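Local coordinates for protein PCP domain (Thermobifida fusca, PDB 7KW3) that probably carries amino acid or peptide intermediates on a phosphopantetheine arm, as the peptidyl carrier domain of a non-ribosomal peptide synthetase, at residues A15-A18 and E19-L23; L41-R44 and L45-A49; H64-V67 and A68-A71. All coordinates share one frame; numbering follows the deposited sequence.

In the fold
Interactions 1, 2 and 3 follow one another along the chain of this small carrier domain: at the end of helix 8-21, on helix 39-51, and in the turn that starts helix 67-73. The centres of interactions 1 and 2 lie about 10 Å apart, where Val16 packs against Leu45 and Arg48, and Val20 against Arg48. Interaction 3 lies across the chain's centre, with its own centre about 14 Å from that of interaction 1 and 13 Å from that of interaction 2; Tyr17 reaches Pro65 and Val67, while Leu45 touches Leu70. Three helices of the phosphopantetheine-attachment family bundle thus share one apolar interior.

Interaction 1: residues A15-A18 and E19-L23; sequences AVYA and EVLGL
Leu23 reaches back five residues to the carbonyl of Ala18, with 2.8 Å between Leu23 N and Ala18 O. This is the long bond of a Schellman motif, a classic way to close an alpha-helix, here helix 8-21. The donor lies in the carbonyl plane, on a lone pair, although the angle at the hydrogen is only 137°. A weak bond from Gly22 N to Glu19 O, at 3.5 Å, lies inside this turn, and Gly22 takes the positive phi (75°) that glycine adopts easily. Before it, Leu21 N donates to Tyr17 O at 2.8 Å. The same oxygen is lined by the Leu21 side chain: CB comes to 3.2 Å from Tyr17 O, and because CG is turned beside the backbone N (chi1 -64°), CG and CD1 also lie alongside it. The Tyr17 ring meets Phe32 in a T-shaped (edge-to-face) stack, and its hydroxyl is hydrogen-bonded to Pro65 O. On the flank that packs against helix 39-51, two valines one turn apart meet through single methyls, Val16 CG1 lying 4.1 Å from Val20 CG2.

Interaction 2: residues L41-R44 and L45-A49; sequences LTLR and LVHRA
Leu41 opens the series of i to i+4 bonds in this part of helix 39-51, its carbonyl O accepting from Leu45 N at 2.9 Å. Thr42 O accepts from Val46 N and also has Val46 CG2 beside it at 3.4 Å, while the Thr42 hydroxyl is hydrogen-bonded to Asp38 O. Leu43 meets His47 through both its carbonyl and its side chain. Its carbonyl O accepts the His47 N-H and also lies over one face of the imidazole, 3.3 Å above the plane and displaced toward the rim. The ring comes back there because His47 CG stands beside its own backbone N (chi1 -57°), which also brings NE2 to 3.6 Å from Leu43 CG. Arg44 runs side by side with Arg48, both chains pointing the same way and their guanidinium planes only 14° apart. Arg44 CB sits 4.0 Å above the centre of the Arg48 guanidinium, while Arg44 NE and Arg48 NH2, of like charge, are 4.5 Å apart. With an alanine at Arg48, the aliphatic part of Arg44 would probably lose the flat group beside it, and Glu19 its weak, long ion-pair partner. Leu45 and Arg48 face Val16 of helix 8-21, and Thr42 and Leu45 pack against Val61 of helix 58-63.

Interaction 3: residues H64-V67 and A68-A71; sequences HPVV and ADLA
The start of helix 67-73, with Val66 in the N-cap position, illustrates how a helix can begin without a polar side chain at its cap. Val66 O accepts from Leu70 N at 2.8 Å with an N-H angle of 161°, and Val67 O accepts from Ala71 N at the same distance, 2.8 Å. Asp69, three residues past the cap, turns its carboxylate back over the side chain of Val66, with OD2 3.5 Å from Val66 CB. This follows from its first torsion (chi1 -64°), which places CG beside the backbone N. A water then joins the two residues: it accepts from Val66 N at 3.1 Å and donates to Asp69 OD2 at 2.8 Å. In a capping box the third helical residue would take the cap N-H directly; here the water stands between them, and valine offers no side-chain acceptor for the reciprocal bond. The negative carboxylate near the N-terminal end is probably favoured by the helix dipole. In the carrier-domain fold this turn connects helix 58-63 to helix 67-73, and backbone bonds from Pro65 to Phe32, from Val67 to Ala30 and from Ala68 to Ala28 tie it to the long loop after helix 8-21. His64, at the exit of helix 58-63, packs CB against Asp69 CB at 3.9 Å. Its carbonyl oxygen, His64 O, is approached by Leu70 CB at 3.4 Å, while the Leu70 side chain also touches His60 and Val61 of helix 58-63.

Interaction 1: residues A15-A18 and E19-L23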
loop_
_atom_site.group_PDB
_atom_site.type_symbol
_atom_site.label_atom_id
_atom_site.label_comp_id
_atom_site.label_asym_id
_atom_site.label_seq_id
_atom_site.Cartn_x
_atom_site.Cartn_y
_atom_site.Cartn_z
ATOM N N ALA A 15 -1.951 3.182 5.771
ATOM C CA ALA A 15 -2.820 4.347 5.742
ATOM C C ALA A 15 -3.350 4.589 4.337
ATOM O O ALA A 15 -4.533 4.902 4.158
ATOM C CB ALA A 15 -2.069 5.572 6.271
ATOM N N VAL A 16 -2.493 4.416 3.324
ATOM C CA VAL A 16 -2.903 4.672 1.948
ATOM C C VAL A 16 -3.874 3.596 1.459
ATOM O O VAL A 16 -4.846 3.905 0.762
ATOM C CB VAL A 16 -1.664 4.799 1.040
ATOM C CG1 VAL A 16 -2.072 4.822 -0.428
ATOM C CG2 VAL A 16 -0.900 6.069 1.374
ATOM N N TYR A 17 -3.636 2.325 1.819
ATOM C CA TYR A 17 -4.614 1.273 1.528
ATOM C C TYR A 17 -5.982 1.632 2.083
ATOM O O TYR A 17 -6.999 1.514 1.393
ATOM C CB TYR A 17 -4.195 -0.062 2.137
ATOM C CG TYR A 17 -3.293 -0.959 1.333
ATOM C CD1 TYR A 17 -2.201 -0.455 0.640
ATOM C CD2 TYR A 17 -3.498 -2.336 1.331
ATOM C CE1 TYR A 17 -1.353 -1.296 -0.062
ATOM C CE2 TYR A 17 -2.658 -3.185 0.636
ATOM C CZ TYR A 17 -1.584 -2.663 -0.054
ATOM O OH TYR A 17 -0.739 -3.511 -0.733
ATOM N N ALA A 18 -6.026 2.034 3.355
ATOM C CA ALA A 18 -7.302 2.352 3.982
ATOM C C ALA A 18 -7.975 3.517 3.274
ATOM O O ALA A 18 -9.184 3.483 3.020
ATOM C CB ALA A 18 -7.094 2.661 5.466
ATOM N N GLU A 19 -7.198 4.541 2.915
ATOM C CA GLU A 19 -7.779 5.697 2.248
ATOM C C GLU A 19 -8.274 5.338 0.851
ATOM O O GLU A 19 -9.368 5.748 0.449
ATOM C CB GLU A 19 -6.750 6.827 2.183
ATOM C CG GLU A 19 -7.213 8.042 1.383
ATOM C CD GLU A 19 -6.042 8.822 0.779
ATOM O OE1 GLU A 19 -6.268 9.570 -0.198
ATOM O OE2 GLU A 19 -4.893 8.683 1.274
ATOM N N VAL A 20 -7.490 4.557 0.106
ATOM C CA VAL A 20 -7.843 4.238 -1.275
ATOM C C VAL A 20 -9.012 3.265 -1.319
ATOM O O VAL A 20 -9.910 3.396 -2.156
ATOM C CB VAL A 20 -6.612 3.679 -2.021
ATOM C CG1 VAL A 20 -7.023 2.906 -3.250
ATOM C CG2 VAL A 20 -5.676 4.804 -2.407
ATOM N N LEU A 21 -9.017 2.270 -0.430
ATOM C CA LEU A 21 -10.076 1.270 -0.405
ATOM C C LEU A 21 -11.311 1.731 0.359
ATOM O O LEU A 21 -12.312 1.007 0.373
ATOM C CB LEU A 21 -9.560 -0.040 0.203
ATOM C CG LEU A 21 -8.460 -0.758 -0.579
ATOM C CD1 LEU A 21 -7.761 -1.769 0.312
ATOM C CD2 LEU A 21 -9.042 -1.437 -1.808
ATOM N N GLY A 22 -11.276 2.911 0.979
ATOM C CA GLY A 22 -12.432 3.390 1.719
ATOM C C GLY A 22 -12.651 2.720 3.056
ATOM O O GLY A 22 -13.769 2.732 3.567
ATOM N N LEU A 23 -11.611 2.142 3.638
ATOM C CA LEU A 23 -11.700 1.451 4.913
ATOM C C LEU A 23 -11.196 2.357 6.031
ATOM O O LEU A 23 -10.508 3.355 5.792
ATOM C CB LEU A 23 -10.900 0.145 4.867
ATOM C CG LEU A 23 -11.394 -0.845 3.807
ATOM C CD1 LEU A 23 -10.426 -2.003 3.599
ATOM C CD2 LEU A 23 -12.789 -1.371 4.176
#

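Interaction 2: residues L41-R44 and L45-A49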
loop_
_atom_site.group_PDB
_atom_site.type_symbol
_atom_site.label_atom_id
_atom_site.label_comp_id
_atom_site.label_asym_id
_atom_site.label_seq_id
_atom_site.Cartn_x
_atom_site.Cartn_y
_atom_site.Cartn_z
ATOM N N LEU A 41 -8.001 1.416 -8.552
ATOM C CA LEU A 41 -7.532 1.669 -7.199
ATOM C C LEU A 41 -6.023 1.490 -7.086
ATOM O O LEU A 41 -5.393 2.127 -6.232
ATOM C CB LEU A 41 -8.271 0.764 -6.221
ATOM C CG LEU A 41 -9.780 1.023 -6.208
ATOM C CD1 LEU A 41 -10.473 0.093 -5.232
ATOM C CD2 LEU A 41 -10.074 2.479 -5.862
ATOM N N THR A 42 -5.434 0.642 -7.937
ATOM C CA THR A 42 -3.982 0.485 -7.955
ATOM C C THR A 42 -3.315 1.778 -8.402
ATOM O O THR A 42 -2.352 2.245 -7.779
ATOM C CB THR A 42 -3.584 -0.671 -8.881
ATOM O OG1 THR A 42 -4.070 -1.907 -8.355
ATOM C CG2 THR A 42 -2.072 -0.769 -9.020
ATOM N N LEU A 43 -3.826 2.369 -9.484
ATOM C CA LEU A 43 -3.357 3.673 -9.931
ATOM C C LEU A 43 -3.371 4.676 -8.783
ATOM O O LEU A 43 -2.394 5.397 -8.560
ATOM C CB LEU A 43 -4.221 4.165 -11.095
ATOM C CG LEU A 43 -3.696 5.397 -11.837
ATOM C CD1 LEU A 43 -2.408 5.042 -12.539
ATOM C CD2 LEU A 43 -4.686 5.924 -12.845
ATOM N N ARG A 44 -4.470 4.715 -8.026
ATOM C CA ARG A 44 -4.572 5.677 -6.931
ATOM C C ARG A 44 -3.589 5.361 -5.819
ATOM O O ARG A 44 -2.985 6.274 -5.243
ATOM C CB ARG A 44 -5.997 5.708 -6.387
ATOM C CG ARG A 44 -6.965 6.289 -7.370
ATOM C CD ARG A 44 -8.389 6.144 -6.889
ATOM N NE ARG A 44 -9.308 6.472 -7.960
ATOM C CZ ARG A 44 -10.629 6.368 -7.865
ATOM N NH1 ARG A 44 -11.176 5.937 -6.740
ATOM N NH2 ARG A 44 -11.399 6.685 -8.897
ATOM N N LEU A 45 -3.435 4.076 -5.490
ATOM C CA LEU A 45 -2.471 3.667 -4.473
ATOM C C LEU A 45 -1.062 4.133 -4.828
ATOM O O LEU A 45 -0.340 4.644 -3.968
ATOM C CB LEU A 45 -2.518 2.145 -4.303
ATOM C CG LEU A 45 -1.370 1.396 -3.625
ATOM C CD1 LEU A 45 -1.163 1.880 -2.198
ATOM C CD2 LEU A 45 -1.648 -0.096 -3.625
ATOM N N VAL A 46 -0.660 3.980 -6.096
ATOM C CA VAL A 46 0.675 4.406 -6.521
ATOM C C VAL A 46 0.874 5.903 -6.280
ATOM O O VAL A 46 1.878 6.319 -5.690
ATOM C CB VAL A 46 0.916 4.040 -7.999
ATOM C CG1 VAL A 46 2.157 4.773 -8.542
ATOM C CG2 VAL A 46 1.049 2.528 -8.171
ATOM N N HIS A 47 -0.074 6.734 -6.744
ATOM C CA HIS A 47 0.009 8.183 -6.531
ATOM C C HIS A 47 0.054 8.540 -5.053
ATOM O O HIS A 47 0.826 9.412 -4.641
ATOM C CB HIS A 47 -1.196 8.901 -7.141
ATOM C CG HIS A 47 -1.388 8.666 -8.601
ATOM N ND1 HIS A 47 -0.333 8.496 -9.475
ATOM C CD2 HIS A 47 -2.516 8.592 -9.348
ATOM C CE1 HIS A 47 -0.804 8.328 -10.699
ATOM N NE2 HIS A 47 -2.124 8.383 -10.651
ATOM N N ARG A 48 -0.821 7.935 -4.253
ATOM C CA ARG A 48 -0.937 8.373 -2.871
ATOM C C ARG A 48 0.229 7.864 -2.039
ATOM O O ARG A 48 0.668 8.550 -1.110
ATOM C CB ARG A 48 -2.297 7.946 -2.305
ATOM C CG ARG A 48 -3.420 8.930 -2.696
ATOM C CD ARG A 48 -4.841 8.339 -2.684
ATOM N NE ARG A 48 -5.660 8.908 -3.770
ATOM C CZ ARG A 48 -6.985 8.779 -3.915
ATOM N NH1 ARG A 48 -7.718 8.098 -3.031
ATOM N NH2 ARG A 48 -7.585 9.346 -4.961
ATOM N N ALA A 49 0.777 6.702 -2.399
ATOM C CA ALA A 49 2.003 6.230 -1.765
ATOM C C ALA A 49 3.152 7.203 -2.004
ATOM O O ALA A 49 3.924 7.505 -1.085
ATOM C CB ALA A 49 2.361 4.834 -2.287
#

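Interaction 3: residues H64-V67 and A68-A71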
loop_
_atom_site.group_PDB
_atom_site.type_symbol
_atom_site.label_atom_id
_atom_site.label_comp_id
_atom_site.label_asym_id
_atom_site.label_seq_id
_atom_site.Cartn_x
_atom_site.Cartn_y
_atom_site.Cartn_z
ATOM N N HIS A 64 3.143 -7.857 -5.443
ATOM C CA HIS A 64 3.277 -7.912 -3.982
ATOM C C HIS A 64 2.097 -7.211 -3.328
ATOM O O HIS A 64 2.247 -6.124 -2.764
ATOM C CB HIS A 64 4.582 -7.267 -3.519
ATOM C CG HIS A 64 5.791 -7.793 -4.221
ATOM N ND1 HIS A 64 6.243 -9.085 -4.055
ATOM C CD2 HIS A 64 6.644 -7.202 -5.091
ATOM C CE1 HIS A 64 7.323 -9.268 -4.794
ATOM N NE2 HIS A 64 7.591 -8.139 -5.426
ATOM N N PRO A 65 0.904 -7.801 -3.392
ATOM C CA PRO A 65 -0.290 -7.074 -2.921
ATOM C C PRO A 65 -0.398 -6.959 -1.403
ATOM O O PRO A 65 -1.208 -6.154 -0.924
ATOM C CB PRO A 65 -1.454 -7.880 -3.513
ATOM C CG PRO A 65 -0.890 -9.257 -3.744
ATOM C CD PRO A 65 0.573 -9.078 -4.052
ATOM N N VAL A 66 0.386 -7.707 -0.636
ATOM C CA VAL A 66 0.361 -7.586 0.818
ATOM C C VAL A 66 1.211 -6.388 1.236
ATOM O O VAL A 66 2.343 -6.228 0.765
ATOM C CB VAL A 66 0.857 -8.881 1.478
ATOM C CG1 VAL A 66 0.901 -8.720 2.986
ATOM C CG2 VAL A 66 -0.053 -10.048 1.092
ATOM N N VAL A 67 0.660 -5.561 2.140
ATOM C CA VAL A 67 1.311 -4.321 2.586
ATOM C C VAL A 67 2.784 -4.566 2.919
ATOM O O VAL A 67 3.677 -3.896 2.391
ATOM C CB VAL A 67 0.566 -3.722 3.799
ATOM C CG1 VAL A 67 1.354 -2.565 4.410
ATOM C CG2 VAL A 67 -0.843 -3.250 3.421
ATOM N N ALA A 68 3.053 -5.534 3.800
ATOM C CA ALA A 68 4.425 -5.748 4.250
ATOM C C ALA A 68 5.340 -6.106 3.085
ATOM O O ALA A 68 6.500 -5.680 3.043
ATOM C CB ALA A 68 4.471 -6.840 5.330
ATOM N N ASP A 69 4.844 -6.902 2.135
ATOM C CA ASP A 69 5.650 -7.239 0.969
ATOM C C ASP A 69 5.868 -6.023 0.073
ATOM O O ASP A 69 6.964 -5.826 -0.463
ATOM C CB ASP A 69 4.978 -8.368 0.195
ATOM C CG ASP A 69 4.905 -9.645 1.002
ATOM O OD1 ASP A 69 5.839 -9.877 1.804
ATOM O OD2 ASP A 69 3.916 -10.399 0.845
ATOM N N LEU A 70 4.831 -5.198 -0.093
ATOM C CA LEU A 70 4.954 -4.009 -0.923
ATOM C C LEU A 70 5.923 -3.010 -0.298
ATOM O O LEU A 70 6.723 -2.383 -1.005
ATOM C CB LEU A 70 3.565 -3.393 -1.138
ATOM C CG LEU A 70 3.478 -2.187 -2.071
ATOM C CD1 LEU A 70 4.019 -2.549 -3.457
ATOM C CD2 LEU A 70 2.038 -1.696 -2.162
ATOM N N ALA A 71 5.882 -2.868 1.033
ATOM C CA ALA A 71 6.796 -1.958 1.712
ATOM C C ALA A 71 8.243 -2.362 1.488
ATOM O O ALA A 71 9.124 -1.500 1.416
ATOM C CB ALA A 71 6.478 -1.908 3.207
HETATM O O HOH W 1 2.357 -9.903 -1.429
#